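Local coordinates for protein 5-methylthioribose-1-phosphate isomerase (Saccharomyces cerevisiae, PDB 1W2W) that catalyses the interconversion of methylthioribose-1-phosphate and methylthioribulose-1-phosphate in the methionine salvage pathway, at residues D22-P27 with S47-G52; T37-Y42 with L99-S104; I56-S61 with E142-D147. All coordinates share one frame; numbering follows the deposited sequence.

All three contacts involve the helical N-terminal part of the isomerase, and helix 53-73 ties them together. Interaction 1 joins the loop after strand 17-21 to the connection that leads into this helix, and interaction 3 packs its first turns against helix 129-168, its centre about 3 Å from the centre of the chain. Interaction 2 pairs helix 38-46 with helix 88-103 in a partly buried place farther out. Their chemistry differs accordingly: interaction 1 is buried but polar, with three hydrogen bonds and a sulfate; interaction 2 relies on an aromatic stack; interaction 3 is aliphatic. Direct packing connects them, Val50 of interaction 1 touching Val59 of interaction 3 and Leu102 of interaction 2 touching Gly60.

Interaction 1 of 3, residues D22-P27 with S47-G52; sequences DQLLLP and SMQVRG. With SO4 (sulfate ion), chain I.
Gln23 and Arg51 meet beside an anion site at the start of helix 53-73, where Gly52 is the N-cap and a sulfate ion, probably from the crystallisation liquor, is bound. Arg51 NH1 donates to Gln23 OE1 at 3.0 Å, on a lone pair in the carbonyl plane. OE1 also lies close to the guanidinium plane, although the amide and guanidinium planes themselves are 85° apart. Arg51 NE reaches sulfate O3 at 2.9 Å, and Arg51 NH2 makes a longer bond of 3.3 Å to the same O3. Gly52 N adds a bond to sulfate O1, again 2.9 Å. Gln23 OE1 and sulfate O3 hold the guanidinium at its edge, and Asn182 O also accepts from NH2; together these probably limit its rotation. Arg51 CG sits between backbone N and carbonyl carbon (chi1 35°), and bends at chi2 and chi3 place CD and then NE, the atom that meets O3. The Arg51 side chain is about 4 Å from that of Cys181, the predicted transition-state stabiliser, a placement consistent with an anion site near the catalytic region, perhaps one that takes the substrate phosphate.

A second polar link joins Gln49 NE2 almost straight (170°) to Asp22 OD2 at 3.0 Å, from above the carboxylate plane, while Asp22 OD1 accepts from Leu24 N in an Asx turn. The backbones join through Gln23 N and Gln49 O, 2.8 Å apart. Leu24 lays CD2 against the carbonyl oxygens of Ser47 and Met48. Met48, a selenomethionine with positive phi, closes helix 38-46 in a Schellman motif; a neighbouring chain hydrogen-bonds to its O and packs on Gln23 and Leu24. Thus the loop leaving strand 17-21 is fastened to the connection between helix 38-46 and helix 53-73, and Val50 packs on both helices.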
ATOM      1  N   ASP A  22       8.236  -1.006 -22.109  1.00  9.81           N
ATOM      2  CA  ASP A  22       8.191  -1.991 -21.033  1.00 10.42           C
ATOM      3  C   ASP A  22       7.778  -1.294 -19.735  1.00 11.56           C
ATOM      4  O   ASP A  22       8.595  -0.639 -19.059  1.00 11.02           O
ATOM      5  CB  ASP A  22       9.556  -2.648 -20.862  1.00 11.99           C
ATOM      6  CG  ASP A  22       9.511  -3.823 -19.916  1.00 13.45           C
ATOM      7  OD1 ASP A  22       8.572  -3.878 -19.082  1.00 15.99           O
ATOM      8  OD2 ASP A  22      10.362  -4.743 -19.949  1.00 16.04           O
ATOM      9  N   GLN A  23       6.505  -1.427 -19.377  1.00 10.80           N
ATOM     10  CA  GLN A  23       6.007  -0.661 -18.241  1.00 11.44           C
ATOM     11  C   GLN A  23       6.468  -1.198 -16.902  1.00 12.64           C
ATOM     12  O   GLN A  23       6.261  -0.546 -15.873  1.00 14.51           O
ATOM     13  CB  GLN A  23       4.490  -0.553 -18.291  1.00 10.50           C
ATOM     14  CG  GLN A  23       3.998   0.184 -19.538  1.00 10.02           C
ATOM     15  CD  GLN A  23       2.506   0.417 -19.501  1.00 11.08           C
ATOM     16  OE1 GLN A  23       1.969   0.867 -18.490  1.00 10.45           O
ATOM     17  NE2 GLN A  23       1.824   0.097 -20.599  1.00 12.23           N
ATOM     18  N   LEU A  24       7.084  -2.375 -16.902  1.00 12.93           N
ATOM     19  CA  LEU A  24       7.679  -2.895 -15.682  1.00 13.45           C
ATOM     20  C   LEU A  24       8.869  -2.031 -15.264  1.00 12.67           C
ATOM     21  O   LEU A  24       9.195  -1.983 -14.083  1.00 14.18           O
ATOM     22  CB  LEU A  24       8.144  -4.350 -15.851  1.00 13.30           C
ATOM     23  CG  LEU A  24       7.112  -5.439 -16.165  1.00 15.35           C
ATOM     24  CD1 LEU A  24       7.875  -6.719 -16.465  1.00 14.93           C
ATOM     25  CD2 LEU A  24       6.166  -5.663 -14.985  1.00 15.40           C
ATOM     26  N   LEU A  25       9.509  -1.368 -16.230  1.00 13.06           N
ATOM     27  CA  LEU A  25      10.784  -0.684 -16.021  1.00 14.73           C
ATOM     28  C   LEU A  25      10.665   0.835 -15.835  1.00 13.33           C
ATOM     29  O   LEU A  25      11.640   1.504 -15.466  1.00 14.10           O
ATOM     30  CB  LEU A  25      11.740  -1.009 -17.175  1.00 14.93           C
ATOM     31  CG  LEU A  25      11.933  -2.509 -17.442  1.00 15.89           C
ATOM     32  CD1 LEU A  25      12.938  -2.717 -18.573  1.00 18.68           C
ATOM     33  CD2 LEU A  25      12.382  -3.241 -16.179  1.00 17.59           C
ATOM     34  N   LEU A  26       9.468   1.378 -16.080  1.00 13.57           N
ATOM     35  CA  LEU A  26       9.230   2.806 -15.903  1.00 13.70           C
ATOM     36  C   LEU A  26       9.223   3.146 -14.408  1.00 13.15           C
ATOM     37  O   LEU A  26       9.003   2.260 -13.581  1.00 13.75           O
ATOM     38  CB  LEU A  26       7.897   3.206 -16.546  1.00 14.18           C
ATOM     39  CG  LEU A  26       7.782   3.122 -18.081  1.00 14.33           C
ATOM     40  CD1 LEU A  26       6.315   3.245 -18.530  1.00 14.53           C
ATOM     41  CD2 LEU A  26       8.596   4.220 -18.729  1.00 15.83           C
ATOM     42  N   PRO A  27       9.443   4.404 -14.037  1.00 13.75           N
ATOM     43  CA  PRO A  27       9.673   5.517 -14.961  1.00 14.55           C
ATOM     44  C   PRO A  27      11.126   5.810 -15.307  1.00 15.55           C
ATOM     45  O   PRO A  27      11.362   6.620 -16.210  1.00 16.69           O
ATOM     46  CB  PRO A  27       9.099   6.704 -14.184  1.00 15.58           C
ATOM     47  CG  PRO A  27       9.416   6.375 -12.760  1.00 14.69           C
ATOM     48  CD  PRO A  27       9.431   4.853 -12.635  1.00 14.91           C
ATOM     49  N   SER A  47       3.064 -10.916 -18.975  1.00 14.55           N
ATOM     50  CA  SER A  47       4.088 -10.410 -18.071  1.00 13.49           C
ATOM     51  C   SER A  47       3.808  -8.980 -17.593  1.00 13.82           C
ATOM     52  O   SER A  47       4.515  -8.471 -16.718  1.00 13.13           O
ATOM     53  CB  SER A  47       5.459 -10.475 -18.753  1.00 15.45           C
ATOM     54  OG  SER A  47       5.588  -9.435 -19.712  1.00 16.50           O
HETATM   55  N   MSE A  48       2.789  -8.333 -18.156  1.00 12.12           N
HETATM   56  CA  MSE A  48       2.435  -6.959 -17.758  1.00 11.90           C
HETATM   57  C   MSE A  48       3.477  -5.918 -18.154  1.00 11.46           C
HETATM   58  O   MSE A  48       3.619  -4.851 -17.534  1.00 11.25           O
HETATM   59  CB  MSE A  48       2.070  -6.880 -16.277  1.00 12.17           C
HETATM   60  CG  MSE A  48       0.829  -7.700 -15.962  1.00 11.78           C
HETATM   61 SE   MSE A  48       0.223  -7.533 -14.112  1.00 18.16          SE
HETATM   62  CE  MSE A  48      -0.429  -5.654 -14.111  1.00 13.37           C
ATOM     63  N   GLN A  49       4.201  -6.227 -19.224  1.00 11.24           N
ATOM     64  CA  GLN A  49       5.048  -5.237 -19.854  1.00 11.04           C
ATOM     65  C   GLN A  49       4.185  -4.210 -20.570  1.00 10.79           C
ATOM     66  O   GLN A  49       4.521  -3.032 -20.577  1.00 11.55           O
ATOM     67  CB  GLN A  49       6.010  -5.881 -20.846  1.00 12.17           C
ATOM     68  CG  GLN A  49       7.101  -6.695 -20.180  1.00 13.58           C
ATOM     69  CD  GLN A  49       7.921  -7.444 -21.202  1.00 14.92           C
ATOM     70  OE1 GLN A  49       7.400  -8.336 -21.865  1.00 16.83           O
ATOM     71  NE2 GLN A  49       9.193  -7.080 -21.344  1.00 14.61           N
ATOM     72  N   VAL A  50       3.078  -4.660 -21.154  1.00 11.21           N
ATOM     73  CA  VAL A  50       1.981  -3.762 -21.512  1.00 10.84           C
ATOM     74  C   VAL A  50       0.843  -4.094 -20.557  1.00 11.43           C
ATOM     75  O   VAL A  50       0.529  -5.271 -20.335  1.00 11.97           O
ATOM     76  CB  VAL A  50       1.495  -4.021 -22.962  1.00 10.93           C
ATOM     77  CG1 VAL A  50       0.304  -3.127 -23.295  1.00 10.06           C
ATOM     78  CG2 VAL A  50       2.618  -3.783 -23.969  1.00 10.99           C
ATOM     79  N   ARG A  51       0.211  -3.073 -19.983  1.00  9.70           N
ATOM     80  CA  ARG A  51      -0.982  -3.325 -19.189  1.00 10.80           C
ATOM     81  C   ARG A  51      -1.895  -2.115 -19.272  1.00 10.02           C
ATOM     82  O   ARG A  51      -1.581  -1.145 -19.969  1.00  8.93           O
ATOM     83  CB  ARG A  51      -0.639  -3.702 -17.740  1.00 10.43           C
ATOM     84  CG  ARG A  51       0.595  -3.005 -17.136  1.00 10.27           C
ATOM     85  CD  ARG A  51       0.484  -1.482 -17.104  1.00  8.74           C
ATOM     86  NE  ARG A  51      -0.757  -1.065 -16.451  1.00  9.76           N
ATOM     87  CZ  ARG A  51      -1.321   0.133 -16.568  1.00 11.70           C
ATOM     88  NH1 ARG A  51      -0.760   1.071 -17.318  1.00 10.18           N
ATOM     89  NH2 ARG A  51      -2.460   0.392 -15.923  1.00 10.14           N
ATOM     90  N   GLY A  52      -3.034  -2.171 -18.599  1.00 10.38           N
ATOM     91  CA  GLY A  52      -4.091  -1.223 -18.905  1.00 10.76           C
ATOM     92  C   GLY A  52      -5.069  -1.835 -19.886  1.00 10.65           C
ATOM     93  O   GLY A  52      -4.676  -2.309 -20.953  1.00 10.73           O
TER
HETATM   94  S   SO4 I1212      -3.701  -3.532 -15.135  1.00 12.07           S
HETATM   95  O1  SO4 I1212      -3.734  -4.002 -16.524  1.00 11.67           O
HETATM   96  O2  SO4 I1212      -3.631  -4.701 -14.256  1.00 14.99           O
HETATM   97  O3  SO4 I1212      -2.515  -2.724 -14.921  1.00 12.20           O
HETATM   98  O4  SO4 I1212      -4.925  -2.789 -14.858  1.00 16.75           O

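Interaction 2 of 3, residues T37-Y42 with L99-S104; sequences TIDDGY and LDFLLS
Phe101 O, which touches the Tyr42 ring, is gripped by two donors of one residue: Ser104 OG at 2.6 Å, on a lone pair in the carbonyl plane, and Ser104 N at 2.9 Å. Tyr42 CD1 comes to 3.4 Å from this oxygen, and Ser104 OG lies near the plane of the Tyr42 ring, at its edge. The rings of Tyr42 and Phe101 form an offset stack, centroids 4.0 Å apart and planes inclined by 16°. Phe101 CZ stands over the centre of the Tyr42 ring, whereas Tyr42 CD1 lies over Phe101 toward the rim. Tyr42 CG is anti to the backbone N (chi1 175°), which sets CG, the root of the ring, where Phe101 CZ and CE2 meet it. An alanine in place of Tyr42 would probably leave one face of Phe101 without its stacking partner and the phenyl group freer to turn.

Asp39 OD1 approaches Phe101 CE2 at 3.6 Å, while its OD2 forms a salt bridge with Arg98. Deeper in, Ile38 CG2 meets Leu102 CB at 3.9 Å. The short axes run 9.4 Å apart and only 13° from parallel, side-by-side helix packing within the helical N-terminal part of this family.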
ATOM      1  N   THR A  37       4.931 -11.040 -33.560  1.00 16.07           N
ATOM      2  CA  THR A  37       4.000 -12.157 -33.654  1.00 16.08           C
ATOM      3  C   THR A  37       3.033 -12.183 -32.493  1.00 16.04           C
ATOM      4  O   THR A  37       3.160 -11.399 -31.538  1.00 16.49           O
ATOM      5  CB  THR A  37       4.756 -13.489 -33.646  1.00 16.81           C
ATOM      6  OG1 THR A  37       5.273 -13.723 -32.324  1.00 18.04           O
ATOM      7  CG2 THR A  37       5.988 -13.406 -34.545  1.00 15.32           C
ATOM      8  N   ILE A  38       2.081 -13.107 -32.573  1.00 14.59           N
ATOM      9  CA  ILE A  38       1.113 -13.265 -31.497  1.00 15.52           C
ATOM     10  C   ILE A  38       1.807 -13.743 -30.227  1.00 15.05           C
ATOM     11  O   ILE A  38       1.357 -13.454 -29.113  1.00 15.48           O
ATOM     12  CB  ILE A  38      -0.042 -14.178 -31.941  1.00 14.23           C
ATOM     13  CG1 ILE A  38      -0.875 -13.427 -32.993  1.00 14.88           C
ATOM     14  CG2 ILE A  38      -0.946 -14.530 -30.758  1.00 15.15           C
ATOM     15  CD1 ILE A  38      -1.905 -14.288 -33.721  1.00 15.50           C
ATOM     16  N   ASP A  39       2.927 -14.448 -30.374  1.00 16.15           N
ATOM     17  CA  ASP A  39       3.661 -14.852 -29.174  1.00 15.07           C
ATOM     18  C   ASP A  39       4.179 -13.633 -28.429  1.00 16.00           C
ATOM     19  O   ASP A  39       4.241 -13.655 -27.203  1.00 14.87           O
ATOM     20  CB  ASP A  39       4.837 -15.785 -29.482  1.00 17.41           C
ATOM     21  CG  ASP A  39       4.395 -17.085 -30.091  1.00 19.30           C
ATOM     22  OD1 ASP A  39       3.706 -17.860 -29.393  1.00 22.99           O
ATOM     23  OD2 ASP A  39       4.678 -17.402 -31.260  1.00 23.07           O
ATOM     24  N   ASP A  40       4.561 -12.589 -29.165  1.00 14.17           N
ATOM     25  CA  ASP A  40       5.080 -11.370 -28.545  1.00 15.19           C
ATOM     26  C   ASP A  40       3.951 -10.639 -27.824  1.00 14.63           C
ATOM     27  O   ASP A  40       4.125 -10.168 -26.703  1.00 13.84           O
ATOM     28  CB  ASP A  40       5.687 -10.441 -29.592  1.00 14.91           C
ATOM     29  CG  ASP A  40       6.917 -11.035 -30.257  1.00 18.48           C
ATOM     30  OD1 ASP A  40       7.604 -11.878 -29.626  1.00 17.92           O
ATOM     31  OD2 ASP A  40       7.265 -10.710 -31.412  1.00 18.34           O
ATOM     32  N   GLY A  41       2.804 -10.550 -28.487  1.00 14.17           N
ATOM     33  CA  GLY A  41       1.616  -9.960 -27.901  1.00 14.32           C
ATOM     34  C   GLY A  41       1.246 -10.676 -26.618  1.00 15.42           C
ATOM     35  O   GLY A  41       1.024 -10.044 -25.584  1.00 14.39           O
ATOM     36  N   TYR A  42       1.199 -12.005 -26.676  1.00 14.16           N
ATOM     37  CA  TYR A  42       0.875 -12.799 -25.494  1.00 14.97           C
ATOM     38  C   TYR A  42       1.897 -12.523 -24.402  1.00 15.06           C
ATOM     39  O   TYR A  42       1.535 -12.330 -23.242  1.00 15.11           O
ATOM     40  CB  TYR A  42       0.893 -14.297 -25.833  1.00 13.62           C
ATOM     41  CG  TYR A  42       0.683 -15.201 -24.639  1.00 14.94           C
ATOM     42  CD1 TYR A  42      -0.587 -15.639 -24.290  1.00 15.70           C
ATOM     43  CD2 TYR A  42       1.759 -15.618 -23.864  1.00 15.97           C
ATOM     44  CE1 TYR A  42      -0.783 -16.476 -23.196  1.00 16.44           C
ATOM     45  CE2 TYR A  42       1.577 -16.449 -22.775  1.00 15.96           C
ATOM     46  CZ  TYR A  42       0.303 -16.873 -22.446  1.00 18.51           C
ATOM     47  OH  TYR A  42       0.120 -17.701 -21.363  1.00 18.98           O
ATOM     48  N   LEU A  99      -5.353 -17.028 -31.842  1.00 16.78           N
ATOM     49  CA  LEU A  99      -6.244 -16.046 -31.211  1.00 16.24           C
ATOM     50  C   LEU A  99      -6.773 -16.494 -29.852  1.00 17.19           C
ATOM     51  O   LEU A  99      -6.842 -15.698 -28.912  1.00 15.69           O
ATOM     52  CB  LEU A  99      -7.384 -15.637 -32.151  1.00 15.86           C
ATOM     53  CG  LEU A  99      -6.992 -14.958 -33.463  1.00 14.62           C
ATOM     54  CD1 LEU A  99      -8.219 -14.842 -34.371  1.00 14.91           C
ATOM     55  CD2 LEU A  99      -6.386 -13.574 -33.191  1.00 16.19           C
ATOM     56  N   ASP A 100      -7.143 -17.763 -29.735  1.00 16.55           N
ATOM     57  CA  ASP A 100      -7.493 -18.331 -28.435  1.00 17.09           C
ATOM     58  C   ASP A 100      -6.335 -18.322 -27.433  1.00 15.66           C
ATOM     59  O   ASP A 100      -6.538 -18.060 -26.247  1.00 14.78           O
ATOM     60  CB  ASP A 100      -8.088 -19.744 -28.584  1.00 17.01           C
ATOM     61  CG  ASP A 100      -9.375 -19.759 -29.407  1.00 21.09           C
ATOM     62  OD1 ASP A 100      -9.986 -18.687 -29.620  1.00 22.42           O
ATOM     63  OD2 ASP A 100      -9.853 -20.811 -29.893  1.00 21.43           O
ATOM     64  N   PHE A 101      -5.122 -18.604 -27.906  1.00 14.34           N
ATOM     65  CA  PHE A 101      -3.926 -18.519 -27.065  1.00 15.41           C
ATOM     66  C   PHE A 101      -3.777 -17.087 -26.538  1.00 14.88           C
ATOM     67  O   PHE A 101      -3.627 -16.864 -25.325  1.00 14.35           O
ATOM     68  CB  PHE A 101      -2.706 -18.949 -27.889  1.00 15.16           C
ATOM     69  CG  PHE A 101      -1.386 -18.760 -27.196  1.00 17.20           C
ATOM     70  CD1 PHE A 101      -1.135 -19.354 -25.967  1.00 19.18           C
ATOM     71  CD2 PHE A 101      -0.399 -17.985 -27.784  1.00 17.91           C
ATOM     72  CE1 PHE A 101       0.085 -19.179 -25.334  1.00 21.73           C
ATOM     73  CE2 PHE A 101       0.826 -17.808 -27.155  1.00 20.93           C
ATOM     74  CZ  PHE A 101       1.067 -18.408 -25.931  1.00 20.36           C
ATOM     75  N   LEU A 102      -3.836 -16.123 -27.453  1.00 13.83           N
ATOM     76  CA  LEU A 102      -3.697 -14.706 -27.084  1.00 13.17           C
ATOM     77  C   LEU A 102      -4.732 -14.308 -26.034  1.00 13.82           C
ATOM     78  O   LEU A 102      -4.404 -13.637 -25.048  1.00 13.96           O
ATOM     79  CB  LEU A 102      -3.851 -13.815 -28.322  1.00 14.29           C
ATOM     80  CG  LEU A 102      -3.689 -12.304 -28.113  1.00 12.99           C
ATOM     81  CD1 LEU A 102      -2.323 -12.053 -27.481  1.00 14.77           C
ATOM     82  CD2 LEU A 102      -3.764 -11.598 -29.463  1.00 13.86           C
ATOM     83  N   LEU A 103      -5.979 -14.724 -26.255  1.00 13.48           N
ATOM     84  CA  LEU A 103      -7.071 -14.472 -25.317  1.00 14.97           C
ATOM     85  C   LEU A 103      -6.747 -14.948 -23.902  1.00 15.36           C
ATOM     86  O   LEU A 103      -7.164 -14.331 -22.916  1.00 14.68           O
ATOM     87  CB  LEU A 103      -8.365 -15.138 -25.798  1.00 14.92           C
ATOM     88  CG  LEU A 103      -9.586 -14.983 -24.889  1.00 16.00           C
ATOM     89  CD1 LEU A 103     -10.107 -13.553 -24.984  1.00 16.20           C
ATOM     90  CD2 LEU A 103     -10.669 -15.973 -25.276  1.00 16.56           C
ATOM     91  N   SER A 104      -6.005 -16.045 -23.803  1.00 14.97           N
ATOM     92  CA  SER A 104      -5.705 -16.631 -22.494  1.00 15.51           C
ATOM     93  C   SER A 104      -4.655 -15.868 -21.684  1.00 15.47           C
ATOM     94  O   SER A 104      -4.441 -16.175 -20.514  1.00 15.45           O
ATOM     95  CB  SER A 104      -5.272 -18.092 -22.630  1.00 16.17           C
ATOM     96  OG  SER A 104      -3.956 -18.201 -23.156  1.00 16.36           O
TER

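Interaction 3 of 3, residues I56-S61 with E142-D147; sequences IAIVGS and ELIDED
Ile58 lays both its branches against helix 129-168. Its CG2 meets Ile144 CG1 at 3.6 Å and Ile144 CD1 at 3.7 Å, while CG1 turns to Leu143 CD2 at 3.9 Å. These side chains cross obliquely, and Ile58 fits against two consecutive residues of the opposing helix. Leu143 CG is anti to the backbone N (chi1 173°), and the CD2 methyl beyond it is shared between Ile58 and Ser61, lying 3.7 Å from Ser61 OG. That hydroxyl is already engaged: Ser61 OG donates to Ala57 O at 2.8 Å, tilted from the carbonyl plane, and Ser61 N reaches the same oxygen from the opposite face. Ile58 CD1 also comes to 4.3 Å from Asp147 CG, whose carboxylate uses OD2 to accept from Ser189 OG.

The two helices run nearly antiparallel (signed crossing angle -159°), their short axes 10.5 Å apart. Helix 111-124 meets Ser61 and Leu143, and strand 6-9 supplies Ile6 against Ile58 and Phe8 against Ile144. Because the hydroxyl is satisfied within its own helix and Asp147 OD2 by Ser189 of a loop, cohesion between the two segments rests on aliphatic shape and burial rather than on directional bonds.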
ATOM      1  N   ILE A  56      -3.952  -3.311 -23.560  1.00 10.57           N
ATOM      2  CA  ILE A  56      -3.884  -4.758 -23.748  1.00 10.82           C
ATOM      3  C   ILE A  56      -4.593  -5.179 -25.038  1.00 11.54           C
ATOM      4  O   ILE A  56      -4.026  -5.933 -25.842  1.00 11.71           O
ATOM      5  CB  ILE A  56      -4.466  -5.482 -22.526  1.00 10.71           C
ATOM      6  CG1 ILE A  56      -3.561  -5.258 -21.308  1.00  9.72           C
ATOM      7  CG2 ILE A  56      -4.701  -6.974 -22.835  1.00 10.73           C
ATOM      8  CD1 ILE A  56      -4.204  -5.616 -19.987  1.00 11.18           C
ATOM      9  N   ALA A  57      -5.821  -4.693 -25.226  1.00 11.55           N
ATOM     10  CA  ALA A  57      -6.576  -4.972 -26.452  1.00 11.45           C
ATOM     11  C   ALA A  57      -5.862  -4.473 -27.700  1.00 11.62           C
ATOM     12  O   ALA A  57      -5.854  -5.139 -28.744  1.00 11.47           O
ATOM     13  CB  ALA A  57      -7.963  -4.366 -26.370  1.00 11.07           C
ATOM     14  N   ILE A  58      -5.272  -3.286 -27.615  1.00  9.90           N
ATOM     15  CA  ILE A  58      -4.579  -2.721 -28.770  1.00 11.07           C
ATOM     16  C   ILE A  58      -3.313  -3.505 -29.123  1.00 10.51           C
ATOM     17  O   ILE A  58      -3.106  -3.845 -30.294  1.00 11.32           O
ATOM     18  CB  ILE A  58      -4.248  -1.221 -28.547  1.00 10.47           C
ATOM     19  CG1 ILE A  58      -5.543  -0.393 -28.526  1.00 10.93           C
ATOM     20  CG2 ILE A  58      -3.306  -0.709 -29.658  1.00 11.92           C
ATOM     21  CD1 ILE A  58      -5.384   0.977 -27.845  1.00 11.81           C
ATOM     22  N   VAL A  59      -2.461  -3.791 -28.139  1.00 10.88           N
ATOM     23  CA  VAL A  59      -1.256  -4.578 -28.455  1.00 11.38           C
ATOM     24  C   VAL A  59      -1.597  -5.989 -28.934  1.00 10.78           C
ATOM     25  O   VAL A  59      -0.954  -6.509 -29.858  1.00 11.95           O
ATOM     26  CB  VAL A  59      -0.213  -4.629 -27.314  1.00 11.33           C
ATOM     27  CG1 VAL A  59      -0.652  -5.589 -26.209  1.00 15.52           C
ATOM     28  CG2 VAL A  59       1.136  -5.132 -27.873  1.00 12.36           C
ATOM     29  N   GLY A  60      -2.610  -6.598 -28.323  1.00 11.29           N
ATOM     30  CA  GLY A  60      -3.090  -7.907 -28.758  1.00 10.82           C
ATOM     31  C   GLY A  60      -3.521  -7.894 -30.220  1.00 12.07           C
ATOM     32  O   GLY A  60      -3.066  -8.723 -31.027  1.00 11.22           O
ATOM     33  N   SER A  61      -4.400  -6.949 -30.553  1.00 11.25           N
ATOM     34  CA  SER A  61      -4.881  -6.763 -31.916  1.00 12.45           C
ATOM     35  C   SER A  61      -3.727  -6.506 -32.892  1.00 13.06           C
ATOM     36  O   SER A  61      -3.658  -7.119 -33.951  1.00 13.48           O
ATOM     37  CB  SER A  61      -5.893  -5.615 -31.969  1.00 13.15           C
ATOM     38  OG  SER A  61      -7.028  -5.923 -31.175  1.00 13.45           O
ATOM     39  N   GLU A 142      -8.874   1.851 -36.663  1.00 13.02           N
ATOM     40  CA  GLU A 142     -10.139   2.342 -36.128  1.00 14.52           C
ATOM     41  C   GLU A 142     -10.210   2.149 -34.619  1.00 13.98           C
ATOM     42  O   GLU A 142     -10.629   3.062 -33.905  1.00 13.38           O
ATOM     43  CB  GLU A 142     -11.320   1.665 -36.810  1.00 16.41           C
ATOM     44  CG  GLU A 142     -11.540   2.199 -38.218  1.00 20.92           C
ATOM     45  CD  GLU A 142     -12.321   1.233 -39.082  1.00 26.22           C
ATOM     46  OE1 GLU A 142     -13.128   0.459 -38.518  1.00 28.31           O
ATOM     47  OE2 GLU A 142     -12.116   1.259 -40.320  1.00 29.09           O
ATOM     48  N   LEU A 143      -9.791   0.975 -34.148  1.00 13.16           N
ATOM     49  CA  LEU A 143      -9.740   0.687 -32.709  1.00 12.33           C
ATOM     50  C   LEU A 143      -8.910   1.758 -31.989  1.00 13.26           C
ATOM     51  O   LEU A 143      -9.336   2.340 -30.976  1.00 11.16           O
ATOM     52  CB  LEU A 143      -9.165  -0.719 -32.465  1.00 12.95           C
ATOM     53  CG  LEU A 143      -8.891  -1.123 -31.007  1.00 11.22           C
ATOM     54  CD1 LEU A 143     -10.197  -1.352 -30.250  1.00 12.00           C
ATOM     55  CD2 LEU A 143      -7.961  -2.336 -30.916  1.00 12.97           C
ATOM     56  N   ILE A 144      -7.721   2.022 -32.519  1.00 12.21           N
ATOM     57  CA  ILE A 144      -6.815   2.979 -31.905  1.00 12.63           C
ATOM     58  C   ILE A 144      -7.371   4.403 -32.033  1.00 11.97           C
ATOM     59  O   ILE A 144      -7.407   5.162 -31.062  1.00 11.80           O
ATOM     60  CB  ILE A 144      -5.397   2.840 -32.528  1.00 12.23           C
ATOM     61  CG1 ILE A 144      -4.755   1.516 -32.081  1.00 12.52           C
ATOM     62  CG2 ILE A 144      -4.506   4.031 -32.141  1.00 13.81           C
ATOM     63  CD1 ILE A 144      -3.575   1.060 -32.926  1.00 14.14           C
ATOM     64  N   ASP A 145      -7.807   4.792 -33.224  1.00 12.50           N
ATOM     65  CA  ASP A 145      -8.194   6.189 -33.396  1.00 12.73           C
ATOM     66  C   ASP A 145      -9.463   6.508 -32.603  1.00 13.41           C
ATOM     67  O   ASP A 145      -9.597   7.596 -32.030  1.00 11.95           O
ATOM     68  CB  ASP A 145      -8.400   6.515 -34.875  1.00 13.37           C
ATOM     69  CG  ASP A 145      -7.100   6.508 -35.653  1.00 14.83           C
ATOM     70  OD1 ASP A 145      -6.015   6.475 -35.025  1.00 15.04           O
ATOM     71  OD2 ASP A 145      -7.076   6.539 -36.904  1.00 15.56           O
ATOM     72  N   GLU A 146     -10.390   5.556 -32.573  1.00 12.92           N
ATOM     73  CA  GLU A 146     -11.571   5.687 -31.723  1.00 13.43           C
ATOM     74  C   GLU A 146     -11.227   5.674 -30.235  1.00 13.05           C
ATOM     75  O   GLU A 146     -11.837   6.405 -29.455  1.00 13.37           O
ATOM     76  CB  GLU A 146     -12.624   4.623 -32.046  1.00 14.79           C
ATOM     77  CG  GLU A 146     -13.246   4.790 -33.438  1.00 13.84           C
ATOM     78  CD  GLU A 146     -14.203   3.677 -33.814  1.00 18.36           C
ATOM     79  OE1 GLU A 146     -14.640   2.903 -32.932  1.00 17.43           O
ATOM     80  OE2 GLU A 146     -14.536   3.566 -35.013  1.00 19.81           O
ATOM     81  N   ASP A 147     -10.259   4.860 -29.824  1.00 11.80           N
ATOM     82  CA  ASP A 147      -9.867   4.857 -28.413  1.00 12.07           C
ATOM     83  C   ASP A 147      -9.436   6.258 -27.974  1.00 13.20           C
ATOM     84  O   ASP A 147      -9.901   6.762 -26.959  1.00 11.76           O
ATOM     85  CB  ASP A 147      -8.770   3.827 -28.146  1.00 12.79           C
ATOM     86  CG  ASP A 147      -8.423   3.722 -26.683  1.00 11.09           C
ATOM     87  OD1 ASP A 147      -9.132   2.979 -25.978  1.00 12.78           O
ATOM     88  OD2 ASP A 147      -7.472   4.344 -26.165  1.00 11.63           O
TER